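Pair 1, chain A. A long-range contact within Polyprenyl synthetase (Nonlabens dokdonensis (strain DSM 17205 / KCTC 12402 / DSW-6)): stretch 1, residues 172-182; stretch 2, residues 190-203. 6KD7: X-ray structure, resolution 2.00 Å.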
# COMPACT_ATOMS: atom_id res chain seq x y z
N LEU A 172 34.11 12.61 -16.07
CA LEU A 172 34.49 13.27 -14.82
C LEU A 172 35.93 12.91 -14.45
O LEU A 172 36.54 13.68 -13.73
CB LEU A 172 33.54 12.91 -13.69
CG LEU A 172 33.87 13.47 -12.32
CD1 LEU A 172 33.76 14.99 -12.29
CD2 LEU A 172 32.96 12.83 -11.26
N VAL A 173 36.42 11.76 -14.88
CA VAL A 173 37.84 11.38 -14.66
C VAL A 173 38.72 12.33 -15.48
O VAL A 173 39.61 12.93 -14.88
CB VAL A 173 38.08 9.92 -15.04
CG1 VAL A 173 39.53 9.54 -14.76
CG2 VAL A 173 37.16 9.00 -14.24
N GLY A 174 38.44 12.44 -16.77
CA GLY A 174 39.02 13.42 -17.69
C GLY A 174 38.99 14.82 -17.10
O GLY A 174 40.02 15.50 -17.07
N CYS A 175 37.83 15.21 -16.60
CA CYS A 175 37.58 16.57 -16.12
C CYS A 175 38.46 16.83 -14.91
O CYS A 175 39.00 17.93 -14.80
CB CYS A 175 36.08 16.75 -15.82
SG CYS A 175 35.70 18.30 -14.99
N ALA A 176 38.49 15.91 -13.93
CA ALA A 176 39.30 16.06 -12.71
C ALA A 176 40.77 16.31 -13.10
O ALA A 176 41.39 17.18 -12.49
CB ALA A 176 39.17 14.83 -11.83
N LEU A 177 41.31 15.56 -14.06
CA LEU A 177 42.71 15.71 -14.53
C LEU A 177 42.86 17.08 -15.23
O LEU A 177 43.75 17.87 -14.81
CB LEU A 177 43.06 14.55 -15.46
CG LEU A 177 43.22 13.20 -14.75
CD1 LEU A 177 43.11 12.08 -15.73
CD2 LEU A 177 44.53 13.12 -13.99
N GLN A 178 41.95 17.39 -16.16
CA GLN A 178 41.96 18.66 -16.90
C GLN A 178 41.94 19.82 -15.93
O GLN A 178 42.69 20.79 -16.21
CB GLN A 178 40.90 18.68 -17.99
CG GLN A 178 40.90 20.01 -18.69
CD GLN A 178 40.04 20.03 -19.92
OE1 GLN A 178 40.01 21.06 -20.59
NE2 GLN A 178 39.33 18.96 -20.23
N MET A 179 41.24 19.74 -14.79
CA MET A 179 41.16 20.90 -13.87
C MET A 179 42.54 21.15 -13.23
O MET A 179 42.82 22.33 -12.82
CB MET A 179 40.11 20.71 -12.75
CG MET A 179 38.67 20.76 -13.34
SD MET A 179 37.33 20.22 -12.25
CE MET A 179 37.56 21.26 -10.83
N GLY A 180 43.31 20.10 -12.98
CA GLY A 180 44.64 20.28 -12.34
C GLY A 180 45.57 20.97 -13.32
O GLY A 180 46.25 21.90 -12.93
N ALA A 181 45.49 20.55 -14.58
CA ALA A 181 46.23 21.12 -15.72
C ALA A 181 45.85 22.61 -15.87
O ALA A 181 46.75 23.46 -16.01
CB ALA A 181 45.95 20.29 -16.94
N ILE A 182 44.58 22.97 -15.74
CA ILE A 182 44.13 24.38 -15.84
C ILE A 182 44.79 25.15 -14.70
O ILE A 182 45.21 26.26 -14.91
CB ILE A 182 42.60 24.50 -15.75
CG1 ILE A 182 41.93 24.01 -17.03
CG2 ILE A 182 42.17 25.92 -15.39
CD1 ILE A 182 40.45 23.77 -16.83
N GLU A 190 47.29 20.72 -24.38
CA GLU A 190 47.81 19.84 -23.31
C GLU A 190 46.65 19.40 -22.41
O GLU A 190 46.56 18.23 -22.11
CB GLU A 190 48.92 20.53 -22.52
CG GLU A 190 49.67 19.62 -21.59
CD GLU A 190 50.35 18.40 -22.20
OE1 GLU A 190 50.56 18.39 -23.40
OE2 GLU A 190 50.65 17.49 -21.46
N GLN A 191 45.76 20.32 -22.09
CA GLN A 191 44.61 20.01 -21.21
C GLN A 191 43.81 18.87 -21.84
O GLN A 191 43.50 17.94 -21.14
CB GLN A 191 43.69 21.22 -21.16
CG GLN A 191 44.15 22.30 -20.20
CD GLN A 191 43.17 23.44 -20.20
OE1 GLN A 191 41.98 23.25 -20.37
NE2 GLN A 191 43.69 24.63 -20.04
N GLU A 192 43.57 18.95 -23.13
CA GLU A 192 42.81 17.89 -23.82
C GLU A 192 43.60 16.58 -23.80
O GLU A 192 42.96 15.54 -23.84
CB GLU A 192 42.31 18.39 -25.17
CG GLU A 192 41.50 19.66 -25.03
CD GLU A 192 40.68 20.08 -26.24
OE1 GLU A 192 39.70 20.80 -26.05
OE2 GLU A 192 41.03 19.67 -27.35
N LEU A 193 44.93 16.62 -23.78
CA LEU A 193 45.68 15.35 -23.84
C LEU A 193 45.46 14.66 -22.48
O LEU A 193 45.24 13.44 -22.45
CB LEU A 193 47.16 15.58 -24.17
CG LEU A 193 47.49 15.89 -25.64
CD1 LEU A 193 48.99 16.07 -25.81
CD2 LEU A 193 47.03 14.81 -26.59
N ILE A 194 45.60 15.39 -21.38
CA ILE A 194 45.40 14.73 -20.06
C ILE A 194 43.93 14.29 -19.92
O ILE A 194 43.70 13.23 -19.37
CB ILE A 194 45.98 15.50 -18.87
CG1 ILE A 194 46.29 14.55 -17.71
CG2 ILE A 194 45.09 16.66 -18.47
CD1 ILE A 194 47.03 15.18 -16.58
N TYR A 195 42.99 15.09 -20.43
CA TYR A 195 41.55 14.73 -20.45
C TYR A 195 41.39 13.37 -21.10
O TYR A 195 40.76 12.50 -20.51
CB TYR A 195 40.70 15.76 -21.19
CG TYR A 195 39.22 15.48 -21.22
CD1 TYR A 195 38.38 15.94 -20.22
CD2 TYR A 195 38.64 14.81 -22.28
CE1 TYR A 195 37.00 15.74 -20.26
CE2 TYR A 195 37.28 14.59 -22.33
CZ TYR A 195 36.46 15.02 -21.30
OH TYR A 195 35.11 14.80 -21.36
N ASP A 196 41.95 13.21 -22.28
CA ASP A 196 41.86 11.96 -23.08
C ASP A 196 42.40 10.77 -22.29
O ASP A 196 41.82 9.66 -22.40
CB ASP A 196 42.62 12.11 -24.39
CG ASP A 196 41.97 13.05 -25.39
OD1 ASP A 196 40.83 13.53 -25.11
OD2 ASP A 196 42.58 13.27 -26.45
N TYR A 197 43.52 10.94 -21.60
CA TYR A 197 44.05 9.89 -20.71
C TYR A 197 42.91 9.49 -19.76
O TYR A 197 42.66 8.28 -19.60
CB TYR A 197 45.28 10.41 -19.94
CG TYR A 197 45.60 9.66 -18.68
CD1 TYR A 197 45.87 8.30 -18.69
CD2 TYR A 197 45.64 10.31 -17.48
CE1 TYR A 197 46.19 7.61 -17.53
CE2 TYR A 197 45.90 9.63 -16.31
CZ TYR A 197 46.16 8.27 -16.33
OH TYR A 197 46.39 7.63 -15.16
N GLY A 198 42.35 10.47 -19.05
CA GLY A 198 41.23 10.27 -18.10
C GLY A 198 40.06 9.51 -18.76
O GLY A 198 39.57 8.59 -18.16
N ILE A 199 39.70 9.82 -19.99
CA ILE A 199 38.63 9.08 -20.69
C ILE A 199 39.03 7.60 -20.78
O ILE A 199 38.21 6.77 -20.42
CB ILE A 199 38.30 9.71 -22.04
CG1 ILE A 199 37.71 11.11 -21.87
CG2 ILE A 199 37.36 8.82 -22.85
CD1 ILE A 199 36.41 11.17 -21.09
N ASN A 200 40.23 7.29 -21.25
CA ASN A 200 40.61 5.87 -21.49
C ASN A 200 40.73 5.20 -20.11
O ASN A 200 40.27 4.08 -19.93
CB ASN A 200 41.90 5.77 -22.32
CG ASN A 200 41.68 6.05 -23.79
OD1 ASN A 200 42.41 6.84 -24.44
ND2 ASN A 200 40.71 5.35 -24.33
N LEU A 201 41.27 5.90 -19.13
CA LEU A 201 41.40 5.29 -17.80
C LEU A 201 39.99 4.98 -17.27
O LEU A 201 39.83 3.98 -16.54
CB LEU A 201 42.14 6.26 -16.88
CG LEU A 201 42.44 5.75 -15.48
CD1 LEU A 201 43.57 4.72 -15.48
CD2 LEU A 201 42.79 6.89 -14.55
N GLY A 202 39.07 5.91 -17.45
CA GLY A 202 37.73 5.86 -16.83
C GLY A 202 36.94 4.73 -17.48
O GLY A 202 36.28 3.98 -16.76
N LEU A 203 37.09 4.57 -18.78
CA LEU A 203 36.45 3.47 -19.52
C LEU A 203 37.02 2.12 -19.06
O LEU A 203 36.24 1.19 -18.82
CB LEU A 203 36.62 3.72 -21.01
CG LEU A 203 35.72 4.80 -21.61
CD1 LEU A 203 36.13 5.08 -23.07
CD2 LEU A 203 34.24 4.40 -21.56

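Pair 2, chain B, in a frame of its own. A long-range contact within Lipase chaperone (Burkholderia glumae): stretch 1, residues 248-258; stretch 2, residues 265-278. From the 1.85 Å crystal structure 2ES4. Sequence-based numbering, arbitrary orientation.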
# COMPACT_ATOMS: atom_id res chain seq x y z
N ALA B 248 2.82 5.46 -30.88
CA ALA B 248 3.68 4.61 -31.69
C ALA B 248 2.96 3.37 -32.20
O ALA B 248 2.23 2.71 -31.46
CB ALA B 248 4.92 4.20 -30.90
N THR B 249 3.14 3.09 -33.48
CA THR B 249 2.55 1.91 -34.10
C THR B 249 3.35 0.71 -33.55
O THR B 249 4.40 0.92 -32.92
CB THR B 249 2.72 1.94 -35.64
OG1 THR B 249 4.12 1.88 -35.97
CG2 THR B 249 2.09 3.18 -36.23
N PRO B 250 2.87 -0.53 -33.74
CA PRO B 250 3.62 -1.68 -33.24
C PRO B 250 5.04 -1.78 -33.81
O PRO B 250 5.97 -2.14 -33.08
CB PRO B 250 2.77 -2.84 -33.70
CG PRO B 250 1.38 -2.27 -33.59
CD PRO B 250 1.52 -0.96 -34.20
N ASP B 251 5.21 -1.41 -35.08
CA ASP B 251 6.53 -1.43 -35.72
C ASP B 251 7.47 -0.39 -35.13
O ASP B 251 8.65 -0.67 -34.91
CB ASP B 251 6.43 -1.22 -37.24
CG ASP B 251 5.87 -2.43 -37.97
OD1 ASP B 251 6.12 -3.58 -37.55
OD2 ASP B 251 5.16 -2.23 -38.99
N GLN B 252 6.94 0.80 -34.86
CA GLN B 252 7.74 1.88 -34.27
C GLN B 252 8.13 1.54 -32.84
O GLN B 252 9.26 1.79 -32.42
CB GLN B 252 6.97 3.20 -34.28
CG GLN B 252 6.65 3.73 -35.66
CD GLN B 252 5.84 5.00 -35.60
OE1 GLN B 252 4.84 5.08 -34.88
NE2 GLN B 252 6.26 6.01 -36.35
N MET B 253 7.19 0.93 -32.12
CA MET B 253 7.42 0.51 -30.74
C MET B 253 8.55 -0.52 -30.73
O MET B 253 9.50 -0.38 -29.97
CB MET B 253 6.15 -0.11 -30.15
CG MET B 253 6.31 -0.68 -28.75
SD MET B 253 6.62 0.52 -27.46
CE MET B 253 4.95 1.02 -27.08
N ARG B 254 8.46 -1.50 -31.62
CA ARG B 254 9.47 -2.54 -31.72
C ARG B 254 10.84 -1.96 -32.06
O ARG B 254 11.82 -2.27 -31.39
CB ARG B 254 9.10 -3.57 -32.79
CG ARG B 254 10.06 -4.77 -32.85
CD ARG B 254 9.77 -5.70 -34.03
NE ARG B 254 8.40 -6.20 -34.04
CZ ARG B 254 7.46 -5.79 -34.89
NH1 ARG B 254 7.74 -4.86 -35.81
NH2 ARG B 254 6.23 -6.28 -34.82
N ALA B 255 10.89 -1.09 -33.06
CA ALA B 255 12.14 -0.47 -33.50
C ALA B 255 12.84 0.34 -32.42
O ALA B 255 14.03 0.13 -32.16
CB ALA B 255 11.90 0.40 -34.72
N GLN B 256 12.10 1.23 -31.77
CA GLN B 256 12.66 2.07 -30.72
C GLN B 256 13.09 1.29 -29.48
O GLN B 256 14.16 1.54 -28.92
CB GLN B 256 11.69 3.19 -30.35
CG GLN B 256 12.27 4.20 -29.36
CD GLN B 256 13.60 4.77 -29.81
OE1 GLN B 256 13.73 5.26 -30.94
NE2 GLN B 256 14.61 4.66 -28.95
N ILE B 257 12.25 0.36 -29.04
CA ILE B 257 12.57 -0.44 -27.87
C ILE B 257 13.72 -1.40 -28.13
O ILE B 257 14.54 -1.64 -27.24
CB ILE B 257 11.33 -1.21 -27.36
CG1 ILE B 257 10.25 -0.23 -26.89
CG2 ILE B 257 11.69 -2.13 -26.20
CD1 ILE B 257 10.66 0.66 -25.73
N ALA B 258 13.80 -1.92 -29.35
CA ALA B 258 14.87 -2.85 -29.72
C ALA B 258 16.26 -2.27 -29.56
O ALA B 258 17.18 -2.98 -29.16
CB ALA B 258 14.68 -3.36 -31.12
N ALA B 265 12.36 -7.54 -25.28
CA ALA B 265 11.42 -6.57 -24.72
C ALA B 265 10.69 -5.85 -25.84
O ALA B 265 9.50 -5.53 -25.71
CB ALA B 265 12.15 -5.58 -23.83
N ALA B 266 11.37 -5.65 -26.97
CA ALA B 266 10.78 -5.00 -28.13
C ALA B 266 9.64 -5.80 -28.71
O ALA B 266 8.61 -5.24 -29.07
CB ALA B 266 11.81 -4.75 -29.19
N ALA B 267 9.82 -7.12 -28.76
CA ALA B 267 8.79 -8.01 -29.29
C ALA B 267 7.57 -8.02 -28.37
O ALA B 267 6.44 -7.97 -28.84
CB ALA B 267 9.34 -9.41 -29.46
N ARG B 268 7.82 -8.01 -27.06
CA ARG B 268 6.74 -8.00 -26.07
C ARG B 268 5.98 -6.68 -26.11
O ARG B 268 4.74 -6.68 -26.05
CB ARG B 268 7.28 -8.24 -24.66
CG ARG B 268 7.84 -9.63 -24.45
CD ARG B 268 8.16 -9.88 -22.99
NE ARG B 268 9.23 -9.01 -22.51
CZ ARG B 268 10.51 -9.37 -22.38
NH1 ARG B 268 10.90 -10.60 -22.69
NH2 ARG B 268 11.39 -8.51 -21.88
N ALA B 269 6.71 -5.57 -26.24
CA ALA B 269 6.11 -4.24 -26.30
C ALA B 269 5.29 -4.05 -27.57
O ALA B 269 4.22 -3.43 -27.54
CB ALA B 269 7.17 -3.17 -26.19
N ALA B 270 5.79 -4.58 -28.69
CA ALA B 270 5.10 -4.50 -29.98
C ALA B 270 3.80 -5.30 -29.92
O ALA B 270 2.76 -4.82 -30.40
CB ALA B 270 5.98 -5.02 -31.09
N GLN B 271 3.85 -6.48 -29.30
CA GLN B 271 2.66 -7.32 -29.16
C GLN B 271 1.65 -6.62 -28.26
O GLN B 271 0.44 -6.68 -28.52
CB GLN B 271 3.01 -8.69 -28.57
CG GLN B 271 1.84 -9.68 -28.56
CD GLN B 271 1.29 -9.96 -29.95
OE1 GLN B 271 1.98 -10.53 -30.79
NE2 GLN B 271 0.06 -9.54 -30.20
N MET B 272 2.15 -5.93 -27.23
CA MET B 272 1.29 -5.19 -26.31
C MET B 272 0.52 -4.12 -27.08
O MET B 272 -0.69 -3.97 -26.90
CB MET B 272 2.13 -4.53 -25.21
CG MET B 272 1.33 -3.63 -24.27
SD MET B 272 2.40 -2.59 -23.27
CE MET B 272 2.83 -1.37 -24.48
N GLN B 273 1.22 -3.41 -27.97
CA GLN B 273 0.59 -2.38 -28.80
C GLN B 273 -0.45 -2.98 -29.72
O GLN B 273 -1.55 -2.43 -29.85
CB GLN B 273 1.61 -1.63 -29.65
CG GLN B 273 2.40 -0.57 -28.94
CD GLN B 273 1.54 0.48 -28.26
OE1 GLN B 273 1.01 0.27 -27.17
NE2 GLN B 273 1.41 1.64 -28.90
N GLN B 274 -0.12 -4.13 -30.30
CA GLN B 274 -1.03 -4.84 -31.20
C GLN B 274 -2.28 -5.32 -30.47
O GLN B 274 -3.38 -5.23 -31.02
CB GLN B 274 -0.33 -6.02 -31.87
CG GLN B 274 0.75 -5.61 -32.82
CD GLN B 274 1.41 -6.74 -33.56
OE1 GLN B 274 2.00 -7.63 -32.96
NE2 GLN B 274 1.33 -6.70 -34.89
N ASP B 275 -2.11 -5.79 -29.23
CA ASP B 275 -3.23 -6.25 -28.41
C ASP B 275 -4.15 -5.07 -28.09
O ASP B 275 -5.37 -5.21 -28.15
CB ASP B 275 -2.74 -6.87 -27.09
CG ASP B 275 -1.98 -8.17 -27.29
OD1 ASP B 275 -1.84 -8.65 -28.43
OD2 ASP B 275 -1.51 -8.73 -26.27
N ASP B 276 -3.55 -3.92 -27.78
CA ASP B 276 -4.32 -2.71 -27.46
C ASP B 276 -5.08 -2.19 -28.66
O ASP B 276 -6.23 -1.78 -28.53
CB ASP B 276 -3.41 -1.60 -26.93
CG ASP B 276 -2.95 -1.84 -25.50
OD1 ASP B 276 -3.51 -2.71 -24.81
OD2 ASP B 276 -2.01 -1.13 -25.06
N GLU B 277 -4.45 -2.24 -29.83
CA GLU B 277 -5.09 -1.79 -31.06
C GLU B 277 -6.26 -2.69 -31.45
O GLU B 277 -7.33 -2.19 -31.82
CB GLU B 277 -4.09 -1.68 -32.20
CG GLU B 277 -3.17 -0.48 -32.06
CD GLU B 277 -2.24 -0.28 -33.24
OE1 GLU B 277 -2.53 -0.79 -34.35
OE2 GLU B 277 -1.20 0.39 -33.05
N ALA B 278 -6.08 -4.00 -31.26
CA ALA B 278 -7.13 -4.98 -31.57
C ALA B 278 -8.29 -4.82 -30.61
O ALA B 278 -9.45 -4.90 -31.01
CB ALA B 278 -6.59 -6.37 -31.49
O HOH W 1 4.75 -8.19 -33.20

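Both pairs consist of two helices running nearly antiparallel, with 148° between the N-to-C directions in pair 1 and 158° in pair 2. The central fourteen residues superpose with an RMSD of 0.7 Å, yet the axes approach to 7.0 Å in pair 1 and to 7.9 Å in pair 2. The side chains at matching positions account for much of how each spacing is filled.

In pair 1 two glycines bring their CA atoms near each other, Gly A174 CA to Gly A198 CA at 3.9 Å. Neither residue has a side chain, so backbone meets backbone. The coordinates show how little room remains, since an ideal CB built on Gly A198 would fall 2.5 Å from Gly A174 CA, and an ideal CB built on Gly A174 would fall 2.8 Å from Tyr A195 CD1. The superposition matches Gly A174 with Pro B250 and Gly A198 with Gln B273, and here pair 2 does the reverse, filling the space with side chains. The ring of Pro B250 is a knob set among Ala B270, Gln B273, Gln B274 and Glu B277, with its CG 3.5 Å from Gln B274 CG. Proline suits this place, in the first turn of the helix, because its missing N-H costs no bond there. Gln B273 brings an amide long enough to reach the backbone before the first helix: its NE2 donates to Ala B248 O at 2.9 Å, satisfying a carbonyl in the loop.

The next position toward the C-terminal end of the first helix that faces its partner is solved more similarly. Leu A177 and Met B253 match within 0.3 Å at CA, and both point toward the other helix. Leu A177 places CD1 3.5 Å from Gly A198 CA and 3.5 Å from Tyr A197 CD2, its CD1 using the space beside the glycine. The unbranched, flexible Met B253 sits as a knob among Ala B269, Ala B270, Met B272 and Gln B273, and its CE extends to 3.5 Å from Gln B273 CG.

Elsewhere, bulk changes sides. Ala A181 faces the larger Ile A194, CB to CG2 at 4.0 Å; at the matching positions Ile B257 faces Ala B269, CG1 to CB at 4.3 Å. In each case a small residue makes room for a branched one. Tyr A195 matches Ala B270: the tyrosine ring lies against bare backbone, CD1 3.4 Å from Gly A174 C, whereas the alanine methyl packs against backbone, Ala B270 CB 3.5 Å from Pro B250 O.

Gln A178 and Arg B254 coincide within 0.2 Å at CA and both have long side chains. Gln A178 leaves its helix sideways, but its end comes nearer the partner helix. Arg B254 packs its CB 3.8 Å from Ala B270 CB, while its NH1 forms a salt bridge with Asp B251 OD1 at 2.7 Å and its NH2 reaches Gln B274 OE1 through a water. A long aliphatic stem with a charged tip suits this partly exposed edge.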